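Local coordinates for alpha-fucosidase (Bifidobacterium bifidum, PDB 2EAB), which is the catalytic domain of a larger glycoside hydrolase family 95 enzyme and probably cleaves alpha-1,2-linked L-fucose from the ends of glycans, at residues P84-S87 with T88-G92; K98-N101 with G102-R106; A348-T351 with D352-L355; R369-E372 with T373-K377. All coordinates share one frame; numbering follows the deposited sequence.

Contact 1: residues P84-S87 with T88-G92; sequences PGSS and TSYNG
Tyr-90 lays one face of its ring against Pro-84. The nearest atom is the proline N, 3.6 Å from Tyr-90 CD2 and offset toward the rim of the ring. The pyrrolidine ring follows it in, with Pro-84 CD 3.9 Å from Tyr-90 CD2. The two rings lie nearly parallel, the proline offset toward the rim, although the side chains run oblique to each other. The tyrosine reaches back this far because its CG stands anti to its own backbone N (chi1 -177°). On the opposite face lies the backbone N of Gly-92, also offset toward the rim, and the phenol is held between two pieces of backbone. Ser-86 OG approaches Tyr-90 CD1 obliquely at 4.1 Å. Its polar partner is Gly-83 O.

The bend itself is an ST turn. Ser-87 OG accepts the N-H of Ser-89, two residues on, at 3.1 Å and with a fairly straight N-H...O angle of 159°. Its chi1 of 75° tucks the hydroxyl between the backbone N and the carbonyl carbon, facing the chain that follows. Tyr-90 N is near the same oxygen, but its angle is too poor for a bond. Gly-85, with positive phi, turns the chain ahead of this point, where a CB would be jammed against the carbonyl O of Pro-84.

The loop joins strand 69-76 to helix 96-99 at the surface. Ser-87 OG is also bonded to Glu-132 OE2 of helix 130-133. Tyr-90 OH bonds to Tyr-490 O, a residue that Pro-84 touches as well. The Tyr-90 side chain lies about 12 Å from that of the calcium ligand Leu-393.

Contact 2: residues K98-N101 with G102-R106; sequences KGQN and GATLR
Thr-104 turns back from the second helix to meet the end of the first. Its CB sits 3.3 Å from Lys-98 O. Its OG1 donates to that same oxygen at 2.7 Å, with the donor tilted 21° from the carbonyl plane. OG1 also has Gln-100 CG beside it at 3.7 Å. The methyl CG2 flanks the same Lys-98 O more loosely. The torsion explains this: OG1 lies anti to the carbonyl carbon and beside the backbone N (chi1 -57°), which aims it at the preceding helix. A valine in its place would probably leave Lys-98 O without this donor and so weaken the tie between the two helices.

A three-residue turn with positive phi at Gln-100, Asn-101 and Gly-102 links helix 96-99 to helix 103-113, within the family 65-type N-terminal region. Gly-102 takes the N-cap position, where a CB would clash with Asn-101 O. Ala-103 N donates to Gln-100 O at 3.0 Å. Gly-102 N makes a weak bond to Gly-99 O, and its backbone also pairs with Val-461. Gln-100 NE2 folds back to Thr-97 O.

Water completes the link. One water donates to Gly-99 O and accepts from Leu-105 N. Two more bridge Asn-101 O to Arg-106, one through NH1 at 2.9 Å and one through NH2 at 2.8 Å. The direct gap from Asn-101 O to Arg-106 NH2 is 4.0 Å. One face of the guanidinium lies over Gly-102 O, and the water on NH1 sits in its plane at the edge.

Contact 3: residues A348-T351 with D352-L355; sequences AVAT and DALL
The carboxylate of Asp-352 touches the methyl of Ala-350, with OD1 3.3 Å from Ala-350 CB. The same oxygen is met from above the carboxylate plane by the N-H of Ala-353, at 2.9 Å from Ala-353 N to Asp-352 OD1. That bond is bent, 132° at the hydrogen. The other oxygen, OD2, is bonded to Gln-24 NE2. Asp-352 reaches these partners because chi1 is 53°, which folds CG back between its backbone N and carbonyl carbon. This sets the carboxylate beside the first N-H groups of the helix, where its negative charge would probably be favourable. With a lysine here, the Ala-353 N-H and Gln-24 would probably both lose their acceptor, and a positive charge would stand at the helix start.

The peptide carbonyl of Ala-350 forms the first helical bond. Leu-354 N donates to Ala-350 O at 2.7 Å. Leu-355 N then donates to Thr-351 O at 3.0 Å. Thr-351 sends its OG1 the other way, to Trp-21 N of strand 19-22.

Val-349 and Leu-354 close the apolar side. Val-349 CG2 touches Leu-354 CD1 at 3.9 Å and also lies against Leu-354 CB. The two side chains cross at about a right angle. Both also touch Gln-367 of helix 365-386. Ala-350 is the N-cap residue, although its methyl cannot cap through an oxygen. Val-349 comes just before it, and Leu-354 is the fourth residue after it. This pairing is a hydrophobic staple at the N-terminus of helix 351-360.

Contact 4: residues R369-E372 with T373-K377; sequences RELE and TLVYK
Thr-373 grips Arg-369 O with two donors, its backbone N and its hydroxyl, inside the long alpha-helix 365-386. This helix belongs to the catalytic domain, which in this family is an (alpha/alpha)6 barrel of helical hairpins. The two donors reach the oxygen from opposite faces of the carbonyl plane, Thr-373 OG1 at 2.8 Å and Thr-373 N at 2.9 Å. The chi1 of 59° allows this, since it places OG1 between the backbone N and the carbonyl carbon, turned back along the helix. Leu-374, Val-375 and Tyr-376 continue the regular ladder to Glu-370, Leu-371 and Glu-372.

Packing is close where Glu-370 and Leu-374 lie side by side and point the same way. Leu-374 CD1 is 3.8 Å from Glu-370 CG and also touches OE2. The other carboxylate oxygen, OE1, bonds to Ser-341 OG. A looser fit comes one residue on, where Leu-371 CD1 and Val-375 CG2 are 4.3 Å apart.

Little of this contact sees solvent. Toward solvent, Lys-377 no longer touches 369-372; it pairs with Asp-18 in a salt bridge. Arg-369 and Glu-372 are buried instead, and they answer each other one turn apart. Tyr-742 and Tyr-358 each bond to Glu-372 OE2 through OH, while Trp-809 NE1 bonds to OE1. The aliphatic part of Glu-372 runs extended beyond CG to bring the carboxylate to these partners. Its OE1 stands 3.0 Å from Arg-369 NH1, a salt bridge whose N-H...O angle of 130° makes the hydrogen bond weak.

In the fold
The contacts follow one another along the chain in two pairs. Contacts 1 and 2 lie in the region of the family 65-type N-terminal domain. Their centres are 22 Å apart, and their nearest atoms are about 9 Å apart, without touching. Contacts 3 and 4 lie in the family 95 catalytic domain, on the opposite side of the chain's centre, with contact 3 about 49 Å from contact 1 between centres. They sit on successive helices, 351-360 and 365-386, with centres 12 Å apart. Here the helices pack directly: Leu-354 CD2 is 3.7 Å from Glu-370 CG, and Leu-355 meets Leu-371. The start of one helix thus rests on the buried first half of the next.

Contact 1: residues P84-S87 with T88-G92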
ATOM      1  N   PRO A  84      -1.388  19.947 -14.884  1.00  6.65           N
ATOM      2  CA  PRO A  84      -1.767  21.121 -15.657  1.00  7.34           C
ATOM      3  C   PRO A  84      -1.166  22.382 -15.040  1.00  7.24           C
ATOM      4  O   PRO A  84      -1.129  22.526 -13.816  1.00  7.51           O
ATOM      5  CB  PRO A  84      -3.299  21.122 -15.582  1.00  7.65           C
ATOM      6  CG  PRO A  84      -3.633  20.267 -14.417  1.00  7.82           C
ATOM      7  CD  PRO A  84      -2.555  19.239 -14.340  1.00  6.84           C
ATOM      8  N   GLY A  85      -0.662  23.266 -15.896  1.00  7.55           N
ATOM      9  CA  GLY A  85       0.014  24.470 -15.443  1.00  8.19           C
ATOM     10  C   GLY A  85       1.523  24.343 -15.356  1.00  7.90           C
ATOM     11  O   GLY A  85       2.216  25.349 -15.231  1.00  8.71           O
ATOM     12  N   SER A  86       2.046  23.122 -15.428  1.00  7.27           N
ATOM     13  CA  SER A  86       3.497  22.909 -15.400  1.00  7.33           C
ATOM     14  C   SER A  86       4.150  23.109 -16.770  1.00  7.59           C
ATOM     15  O   SER A  86       5.381  23.172 -16.873  1.00  8.21           O
ATOM     16  CB  SER A  86       3.831  21.512 -14.873  1.00  7.28           C
ATOM     17  OG  SER A  86       3.365  20.519 -15.771  1.00  6.79           O
ATOM     18  N   SER A  87       3.317  23.167 -17.806  1.00  7.77           N
ATOM     19  CA  SER A  87       3.713  23.505 -19.170  1.00  8.39           C
ATOM     20  C   SER A  87       2.469  24.044 -19.850  1.00  9.01           C
ATOM     21  O   SER A  87       1.385  24.018 -19.268  1.00  9.45           O
ATOM     22  CB  SER A  87       4.190  22.271 -19.927  1.00  8.06           C
ATOM     23  OG  SER A  87       3.078  21.474 -20.300  1.00  7.99           O
ATOM     24  N   THR A  88       2.614  24.511 -21.086  1.00  9.29           N
ATOM     25  CA  THR A  88       1.466  24.998 -21.847  1.00 10.31           C
ATOM     26  C   THR A  88       0.738  23.872 -22.589  1.00  9.66           C
ATOM     27  O   THR A  88      -0.269  24.115 -23.256  1.00 10.18           O
ATOM     28  CB  THR A  88       1.881  26.100 -22.852  1.00 10.57           C
ATOM     29  OG1 THR A  88       2.876  25.585 -23.740  1.00 12.49           O
ATOM     30  CG2 THR A  88       2.434  27.319 -22.117  1.00 12.49           C
ATOM     31  N   SER A  89       1.234  22.640 -22.461  1.00  8.81           N
ATOM     32  CA  SER A  89       0.723  21.537 -23.266  1.00  8.51           C
ATOM     33  C   SER A  89       0.535  20.226 -22.500  1.00  7.93           C
ATOM     34  O   SER A  89       0.471  19.161 -23.110  1.00  8.54           O
ATOM     35  CB  SER A  89       1.618  21.324 -24.494  1.00  9.06           C
ATOM     36  OG  SER A  89       2.953  21.060 -24.108  1.00 10.11           O
ATOM     37  N   TYR A  90       0.430  20.301 -21.175  1.00  7.30           N
ATOM     38  CA  TYR A  90       0.296  19.100 -20.350  1.00  6.94           C
ATOM     39  C   TYR A  90      -0.811  18.184 -20.859  1.00  6.75           C
ATOM     40  O   TYR A  90      -1.960  18.614 -20.999  1.00  6.64           O
ATOM     41  CB  TYR A  90       0.034  19.460 -18.889  1.00  6.71           C
ATOM     42  CG  TYR A  90      -0.026  18.233 -18.013  1.00  6.26           C
ATOM     43  CD1 TYR A  90       1.143  17.622 -17.576  1.00  6.38           C
ATOM     44  CD2 TYR A  90      -1.247  17.660 -17.647  1.00  6.39           C
ATOM     45  CE1 TYR A  90       1.109  16.471 -16.790  1.00  6.04           C
ATOM     46  CE2 TYR A  90      -1.297  16.505 -16.849  1.00  6.34           C
ATOM     47  CZ  TYR A  90      -0.109  15.919 -16.425  1.00  6.00           C
ATOM     48  OH  TYR A  90      -0.111  14.791 -15.637  1.00  5.99           O
ATOM     49  N   ASN A  91      -0.444  16.927 -21.103  1.00  6.50           N
ATOM     50  CA  ASN A  91      -1.358  15.914 -21.617  1.00  6.80           C
ATOM     51  C   ASN A  91      -1.027  14.546 -21.016  1.00  6.63           C
ATOM     52  O   ASN A  91      -1.015  13.531 -21.715  1.00  7.10           O
ATOM     53  CB  ASN A  91      -1.296  15.885 -23.151  1.00  7.32           C
ATOM     54  CG  ASN A  91      -2.384  15.024 -23.781  1.00  7.52           C
ATOM     55  OD1 ASN A  91      -3.501  14.919 -23.267  1.00  8.52           O
ATOM     56  ND2 ASN A  91      -2.061  14.413 -24.918  1.00  8.88           N
ATOM     57  N   GLY A  92      -0.742  14.539 -19.714  1.00  6.41           N
ATOM     58  CA  GLY A  92      -0.500  13.297 -18.978  1.00  5.98           C
ATOM     59  C   GLY A  92       0.724  12.516 -19.410  1.00  5.98           C
ATOM     60  O   GLY A  92       0.843  11.331 -19.080  1.00  6.35           O
TER

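Contact 2: residues K98-N101 with G102-R106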
ATOM      1  N   LYS A  98       4.934   8.658 -30.683  1.00  8.65           N
ATOM      2  CA  LYS A  98       5.320   7.315 -30.264  1.00  8.41           C
ATOM      3  C   LYS A  98       4.169   6.321 -30.441  1.00  8.20           C
ATOM      4  O   LYS A  98       4.353   5.245 -31.010  1.00  8.45           O
ATOM      5  CB  LYS A  98       5.793   7.328 -28.807  1.00  8.26           C
ATOM      6  CG  LYS A  98       7.023   8.199 -28.530  1.00  7.73           C
ATOM      7  CD  LYS A  98       8.292   7.620 -29.134  1.00  8.69           C
ATOM      8  CE  LYS A  98       9.479   8.532 -28.896  1.00  8.81           C
ATOM      9  NZ  LYS A  98      10.724   7.918 -29.425  1.00  8.75           N
ATOM     10  N   GLY A  99       2.983   6.684 -29.955  1.00  8.12           N
ATOM     11  CA  GLY A  99       1.851   5.761 -29.949  1.00  8.22           C
ATOM     12  C   GLY A  99       1.203   5.532 -31.302  1.00  8.31           C
ATOM     13  O   GLY A  99       0.790   4.411 -31.614  1.00  8.40           O
ATOM     14  N   GLN A 100       1.087   6.601 -32.092  1.00  8.87           N
ATOM     15  CA  GLN A 100       0.487   6.532 -33.430  1.00  9.52           C
ATOM     16  C   GLN A 100      -0.911   5.901 -33.411  1.00  9.26           C
ATOM     17  O   GLN A 100      -1.246   5.071 -34.270  1.00  9.11           O
ATOM     18  CB  GLN A 100       1.411   5.780 -34.401  1.00  9.91           C
ATOM     19  CG  GLN A 100       2.762   6.442 -34.642  1.00 12.89           C
ATOM     20  CD  GLN A 100       2.670   7.659 -35.541  1.00 15.92           C
ATOM     21  OE1 GLN A 100       1.785   7.753 -36.395  1.00 18.79           O
ATOM     22  NE2 GLN A 100       3.590   8.597 -35.357  1.00 16.47           N
ATOM     23  N   ASN A 101      -1.714   6.297 -32.422  1.00  9.32           N
ATOM     24  CA  ASN A 101      -3.078   5.786 -32.253  1.00  9.70           C
ATOM     25  C   ASN A 101      -3.157   4.258 -32.302  1.00  8.99           C
ATOM     26  O   ASN A 101      -4.053   3.678 -32.925  1.00  9.34           O
ATOM     27  CB  ASN A 101      -4.033   6.444 -33.261  1.00 10.58           C
ATOM     28  CG  ASN A 101      -4.231   7.930 -32.993  1.00 13.30           C
ATOM     29  OD1 ASN A 101      -4.316   8.732 -33.927  1.00 17.42           O
ATOM     30  ND2 ASN A 101      -4.290   8.307 -31.715  1.00 15.23           N
ATOM     31  N   GLY A 102      -2.196   3.615 -31.644  1.00  8.53           N
ATOM     32  CA  GLY A 102      -2.153   2.163 -31.554  1.00  8.45           C
ATOM     33  C   GLY A 102      -1.341   1.446 -32.614  1.00  8.38           C
ATOM     34  O   GLY A 102      -1.111   0.247 -32.488  1.00  8.25           O
ATOM     35  N   ALA A 103      -0.907   2.167 -33.648  1.00  8.43           N
ATOM     36  CA  ALA A 103      -0.225   1.530 -34.780  1.00  8.70           C
ATOM     37  C   ALA A 103       1.135   0.938 -34.409  1.00  8.49           C
ATOM     38  O   ALA A 103       1.533  -0.094 -34.949  1.00  8.80           O
ATOM     39  CB  ALA A 103      -0.090   2.495 -35.950  1.00  9.28           C
ATOM     40  N   THR A 104       1.844   1.587 -33.491  1.00  8.03           N
ATOM     41  CA  THR A 104       3.159   1.111 -33.067  1.00  8.11           C
ATOM     42  C   THR A 104       3.038  -0.242 -32.378  1.00  7.72           C
ATOM     43  O   THR A 104       3.725  -1.202 -32.744  1.00  7.78           O
ATOM     44  CB  THR A 104       3.850   2.149 -32.166  1.00  8.11           C
ATOM     45  OG1 THR A 104       3.931   3.385 -32.882  1.00  8.66           O
ATOM     46  CG2 THR A 104       5.255   1.695 -31.771  1.00  8.54           C
ATOM     47  N   LEU A 105       2.138  -0.308 -31.401  1.00  7.81           N
ATOM     48  CA  LEU A 105       1.842  -1.537 -30.684  1.00  8.15           C
ATOM     49  C   LEU A 105       1.337  -2.632 -31.630  1.00  8.24           C
ATOM     50  O   LEU A 105       1.783  -3.776 -31.558  1.00  8.04           O
ATOM     51  CB  LEU A 105       0.811  -1.249 -29.586  1.00  8.10           C
ATOM     52  CG  LEU A 105       0.326  -2.419 -28.732  1.00  8.59           C
ATOM     53  CD1 LEU A 105       1.484  -3.117 -28.034  1.00  9.93           C
ATOM     54  CD2 LEU A 105      -0.688  -1.922 -27.715  1.00  9.17           C
ATOM     55  N   ARG A 106       0.407  -2.270 -32.509  1.00  8.22           N
ATOM     56  CA  ARG A 106      -0.176  -3.211 -33.466  1.00  9.33           C
ATOM     57  C   ARG A 106       0.894  -3.878 -34.332  1.00  8.83           C
ATOM     58  O   ARG A 106       0.873  -5.098 -34.522  1.00  9.01           O
ATOM     59  CB  ARG A 106      -1.209  -2.481 -34.331  1.00  9.58           C
ATOM     60  CG  ARG A 106      -1.943  -3.333 -35.359  1.00 11.31           C
ATOM     61  CD  ARG A 106      -3.004  -2.513 -36.096  1.00 11.73           C
ATOM     62  NE  ARG A 106      -3.883  -1.812 -35.158  1.00 14.84           N
ATOM     63  CZ  ARG A 106      -4.104  -0.500 -35.150  1.00 15.96           C
ATOM     64  NH1 ARG A 106      -3.541   0.295 -36.051  1.00 16.54           N
ATOM     65  NH2 ARG A 106      -4.912   0.018 -34.236  1.00 17.44           N
TER
HETATM   66  O   HOH W   1       1.055   2.082 -30.223  1.00  8.30           O
HETATM   67  O   HOH W   2      -3.711   3.226 -35.829  1.00 27.59           O
HETATM   68  O   HOH W   3      -6.369   2.375 -34.321  1.00 39.51           O

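Contact 3: residues A348-T351 with D352-L355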
ATOM      1  N   ALA A 348      11.937  -3.631  30.383  1.00 15.44           N
ATOM      2  CA  ALA A 348      11.533  -3.210  29.038  1.00 14.87           C
ATOM      3  C   ALA A 348      12.675  -2.483  28.352  1.00 14.41           C
ATOM      4  O   ALA A 348      13.368  -1.677  28.971  1.00 14.65           O
ATOM      5  CB  ALA A 348      10.311  -2.321  29.101  1.00 15.13           C
ATOM      6  N   VAL A 349      12.861  -2.775  27.070  1.00 13.67           N
ATOM      7  CA  VAL A 349      13.938  -2.181  26.285  1.00 13.19           C
ATOM      8  C   VAL A 349      13.377  -1.215  25.246  1.00 12.51           C
ATOM      9  O   VAL A 349      12.301  -1.448  24.678  1.00 11.84           O
ATOM     10  CB  VAL A 349      14.822  -3.262  25.605  1.00 13.77           C
ATOM     11  CG1 VAL A 349      15.672  -3.989  26.648  1.00 14.33           C
ATOM     12  CG2 VAL A 349      13.967  -4.255  24.809  1.00 14.43           C
ATOM     13  N   ALA A 350      14.107  -0.128  25.016  1.00 11.69           N
ATOM     14  CA  ALA A 350      13.746   0.849  23.992  1.00 11.01           C
ATOM     15  C   ALA A 350      13.761   0.202  22.608  1.00 10.62           C
ATOM     16  O   ALA A 350      14.465  -0.776  22.374  1.00 10.36           O
ATOM     17  CB  ALA A 350      14.682   2.041  24.041  1.00 11.29           C
ATOM     18  N   THR A 351      12.986   0.776  21.694  1.00 10.29           N
ATOM     19  CA  THR A 351      12.750   0.171  20.386  1.00 10.07           C
ATOM     20  C   THR A 351      14.025   0.075  19.544  1.00  9.91           C
ATOM     21  O   THR A 351      14.231  -0.910  18.839  1.00  9.59           O
ATOM     22  CB  THR A 351      11.616   0.909  19.651  1.00  9.89           C
ATOM     23  OG1 THR A 351      10.455   0.913  20.490  1.00 10.08           O
ATOM     24  CG2 THR A 351      11.274   0.234  18.323  1.00 10.25           C
ATOM     25  N   ASP A 352      14.885   1.087  19.633  1.00  9.77           N
ATOM     26  CA  ASP A 352      16.182   1.021  18.965  1.00 10.16           C
ATOM     27  C   ASP A 352      17.086  -0.068  19.566  1.00 10.18           C
ATOM     28  O   ASP A 352      17.741  -0.812  18.835  1.00 10.45           O
ATOM     29  CB  ASP A 352      16.883   2.391  18.894  1.00 10.07           C
ATOM     30  CG  ASP A 352      17.000   3.102  20.246  1.00 10.52           C
ATOM     31  OD1 ASP A 352      16.422   2.661  21.264  1.00 11.18           O
ATOM     32  OD2 ASP A 352      17.676   4.156  20.264  1.00 11.22           O
ATOM     33  N   ALA A 353      17.106  -0.158  20.895  1.00 10.54           N
ATOM     34  CA  ALA A 353      17.848  -1.215  21.589  1.00 10.66           C
ATOM     35  C   ALA A 353      17.304  -2.600  21.237  1.00 10.67           C
ATOM     36  O   ALA A 353      18.070  -3.552  21.052  1.00 10.91           O
ATOM     37  CB  ALA A 353      17.816  -0.997  23.096  1.00 11.04           C
ATOM     38  N   LEU A 354      15.978  -2.689  21.139  1.00 10.70           N
ATOM     39  CA  LEU A 354      15.297  -3.925  20.765  1.00 10.62           C
ATOM     40  C   LEU A 354      15.697  -4.378  19.365  1.00 10.46           C
ATOM     41  O   LEU A 354      16.017  -5.542  19.153  1.00 10.47           O
ATOM     42  CB  LEU A 354      13.779  -3.745  20.856  1.00 10.75           C
ATOM     43  CG  LEU A 354      12.883  -4.932  20.491  1.00 11.13           C
ATOM     44  CD1 LEU A 354      13.049  -6.065  21.489  1.00 12.29           C
ATOM     45  CD2 LEU A 354      11.437  -4.484  20.435  1.00 11.14           C
ATOM     46  N   LEU A 355      15.681  -3.446  18.413  1.00 10.22           N
ATOM     47  CA  LEU A 355      16.098  -3.746  17.050  1.00 10.20           C
ATOM     48  C   LEU A 355      17.548  -4.231  17.008  1.00 10.23           C
ATOM     49  O   LEU A 355      17.858  -5.216  16.343  1.00  9.92           O
ATOM     50  CB  LEU A 355      15.899  -2.526  16.143  1.00 10.25           C
ATOM     51  CG  LEU A 355      16.391  -2.653  14.699  1.00 10.35           C
ATOM     52  CD1 LEU A 355      15.620  -3.731  13.930  1.00 11.17           C
ATOM     53  CD2 LEU A 355      16.296  -1.311  13.992  1.00 10.19           C
TER

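Contact 4: residues R369-E372 with T373-K377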
ATOM      1  N   ARG A 369       9.375 -11.596  19.874  1.00  9.75           N
ATOM      2  CA  ARG A 369       7.940 -11.451  19.665  1.00  9.84           C
ATOM      3  C   ARG A 369       7.498  -9.994  19.780  1.00  9.74           C
ATOM      4  O   ARG A 369       6.590  -9.567  19.066  1.00  9.38           O
ATOM      5  CB  ARG A 369       7.147 -12.350  20.619  1.00 10.29           C
ATOM      6  CG  ARG A 369       7.479 -13.848  20.525  1.00 11.23           C
ATOM      7  CD  ARG A 369       7.327 -14.439  19.115  1.00 13.84           C
ATOM      8  NE  ARG A 369       7.939 -15.769  19.051  1.00 17.36           N
ATOM      9  CZ  ARG A 369       9.080 -16.066  18.427  1.00 17.33           C
ATOM     10  NH1 ARG A 369       9.764 -15.145  17.760  1.00 16.27           N
ATOM     11  NH2 ARG A 369       9.536 -17.309  18.454  1.00 18.83           N
ATOM     12  N   GLU A 370       8.145  -9.226  20.656  1.00  9.44           N
ATOM     13  CA  GLU A 370       7.860  -7.791  20.739  1.00  9.65           C
ATOM     14  C   GLU A 370       8.152  -7.072  19.423  1.00  9.19           C
ATOM     15  O   GLU A 370       7.299  -6.340  18.922  1.00  9.10           O
ATOM     16  CB  GLU A 370       8.597  -7.114  21.899  1.00  9.60           C
ATOM     17  CG  GLU A 370       8.306  -5.609  21.972  1.00 10.16           C
ATOM     18  CD  GLU A 370       8.935  -4.905  23.162  1.00 10.39           C
ATOM     19  OE1 GLU A 370       9.552  -5.579  24.016  1.00 11.91           O
ATOM     20  OE2 GLU A 370       8.811  -3.664  23.236  1.00 11.24           O
ATOM     21  N   LEU A 371       9.340  -7.280  18.864  1.00  8.93           N
ATOM     22  CA  LEU A 371       9.686  -6.603  17.611  1.00  8.93           C
ATOM     23  C   LEU A 371       8.791  -7.055  16.456  1.00  8.55           C
ATOM     24  O   LEU A 371       8.313  -6.231  15.673  1.00  8.61           O
ATOM     25  CB  LEU A 371      11.167  -6.773  17.255  1.00  9.19           C
ATOM     26  CG  LEU A 371      11.646  -5.880  16.100  1.00  9.70           C
ATOM     27  CD1 LEU A 371      11.480  -4.398  16.422  1.00 11.07           C
ATOM     28  CD2 LEU A 371      13.082  -6.178  15.713  1.00 10.00           C
ATOM     29  N   GLU A 372       8.543  -8.358  16.368  1.00  8.44           N
ATOM     30  CA  GLU A 372       7.704  -8.903  15.302  1.00  8.27           C
ATOM     31  C   GLU A 372       6.275  -8.361  15.368  1.00  8.29           C
ATOM     32  O   GLU A 372       5.716  -7.935  14.350  1.00  8.59           O
ATOM     33  CB  GLU A 372       7.736 -10.435  15.337  1.00  8.46           C
ATOM     34  CG  GLU A 372       9.108 -10.992  14.961  1.00  8.72           C
ATOM     35  CD  GLU A 372       9.400 -12.378  15.515  1.00  9.08           C
ATOM     36  OE1 GLU A 372       8.471 -13.059  16.013  1.00 10.05           O
ATOM     37  OE2 GLU A 372      10.580 -12.786  15.442  1.00  9.43           O
ATOM     38  N   THR A 373       5.688  -8.351  16.561  1.00  8.14           N
ATOM     39  CA  THR A 373       4.330  -7.825  16.700  1.00  8.53           C
ATOM     40  C   THR A 373       4.265  -6.303  16.584  1.00  8.45           C
ATOM     41  O   THR A 373       3.274  -5.768  16.091  1.00  8.35           O
ATOM     42  CB  THR A 373       3.619  -8.313  17.986  1.00  8.47           C
ATOM     43  OG1 THR A 373       4.367  -7.919  19.143  1.00  8.64           O
ATOM     44  CG2 THR A 373       3.438  -9.826  17.971  1.00  9.21           C
ATOM     45  N   LEU A 374       5.314  -5.603  17.013  1.00  8.52           N
ATOM     46  CA  LEU A 374       5.355  -4.154  16.829  1.00  8.75           C
ATOM     47  C   LEU A 374       5.396  -3.770  15.359  1.00  8.22           C
ATOM     48  O   LEU A 374       4.658  -2.883  14.936  1.00  8.06           O
ATOM     49  CB  LEU A 374       6.542  -3.524  17.557  1.00  9.66           C
ATOM     50  CG  LEU A 374       6.423  -3.250  19.056  1.00 11.83           C
ATOM     51  CD1 LEU A 374       7.739  -2.688  19.580  1.00 13.45           C
ATOM     52  CD2 LEU A 374       5.262  -2.309  19.382  1.00 14.19           C
ATOM     53  N   VAL A 375       6.253  -4.432  14.591  1.00  7.71           N
ATOM     54  CA  VAL A 375       6.329  -4.162  13.151  1.00  7.70           C
ATOM     55  C   VAL A 375       4.983  -4.475  12.485  1.00  7.44           C
ATOM     56  O   VAL A 375       4.493  -3.691  11.669  1.00  7.46           O
ATOM     57  CB  VAL A 375       7.496  -4.915  12.479  1.00  7.83           C
ATOM     58  CG1 VAL A 375       7.437  -4.768  10.958  1.00  8.38           C
ATOM     59  CG2 VAL A 375       8.830  -4.399  13.023  1.00  8.63           C
ATOM     60  N   TYR A 376       4.377  -5.603  12.860  1.00  7.17           N
ATOM     61  CA  TYR A 376       3.050  -5.959  12.372  1.00  7.12           C
ATOM     62  C   TYR A 376       2.041  -4.834  12.627  1.00  7.23           C
ATOM     63  O   TYR A 376       1.334  -4.379  11.718  1.00  7.25           O
ATOM     64  CB  TYR A 376       2.554  -7.263  13.024  1.00  7.39           C
ATOM     65  CG  TYR A 376       1.108  -7.519  12.681  1.00  7.29           C
ATOM     66  CD1 TYR A 376       0.761  -8.077  11.455  1.00  6.83           C
ATOM     67  CD2 TYR A 376       0.084  -7.129  13.543  1.00  8.46           C
ATOM     68  CE1 TYR A 376      -0.567  -8.280  11.114  1.00  7.81           C
ATOM     69  CE2 TYR A 376      -1.249  -7.318  13.206  1.00  8.51           C
ATOM     70  CZ  TYR A 376      -1.567  -7.888  11.990  1.00  7.50           C
ATOM     71  OH  TYR A 376      -2.884  -8.067  11.662  1.00  8.48           O
ATOM     72  N   LYS A 377       1.980  -4.397  13.882  1.00  7.19           N
ATOM     73  CA  LYS A 377       1.021  -3.390  14.315  1.00  7.44           C
ATOM     74  C   LYS A 377       1.283  -2.042  13.651  1.00  7.31           C
ATOM     75  O   LYS A 377       0.353  -1.287  13.372  1.00  7.37           O
ATOM     76  CB  LYS A 377       1.073  -3.240  15.832  1.00  7.85           C
ATOM     77  CG  LYS A 377       0.474  -4.422  16.572  1.00  8.26           C
ATOM     78  CD  LYS A 377       0.846  -4.395  18.042  1.00  9.32           C
ATOM     79  CE  LYS A 377       0.128  -5.507  18.779  1.00 10.13           C
ATOM     80  NZ  LYS A 377       0.410  -5.482  20.239  1.00 11.31           N
TER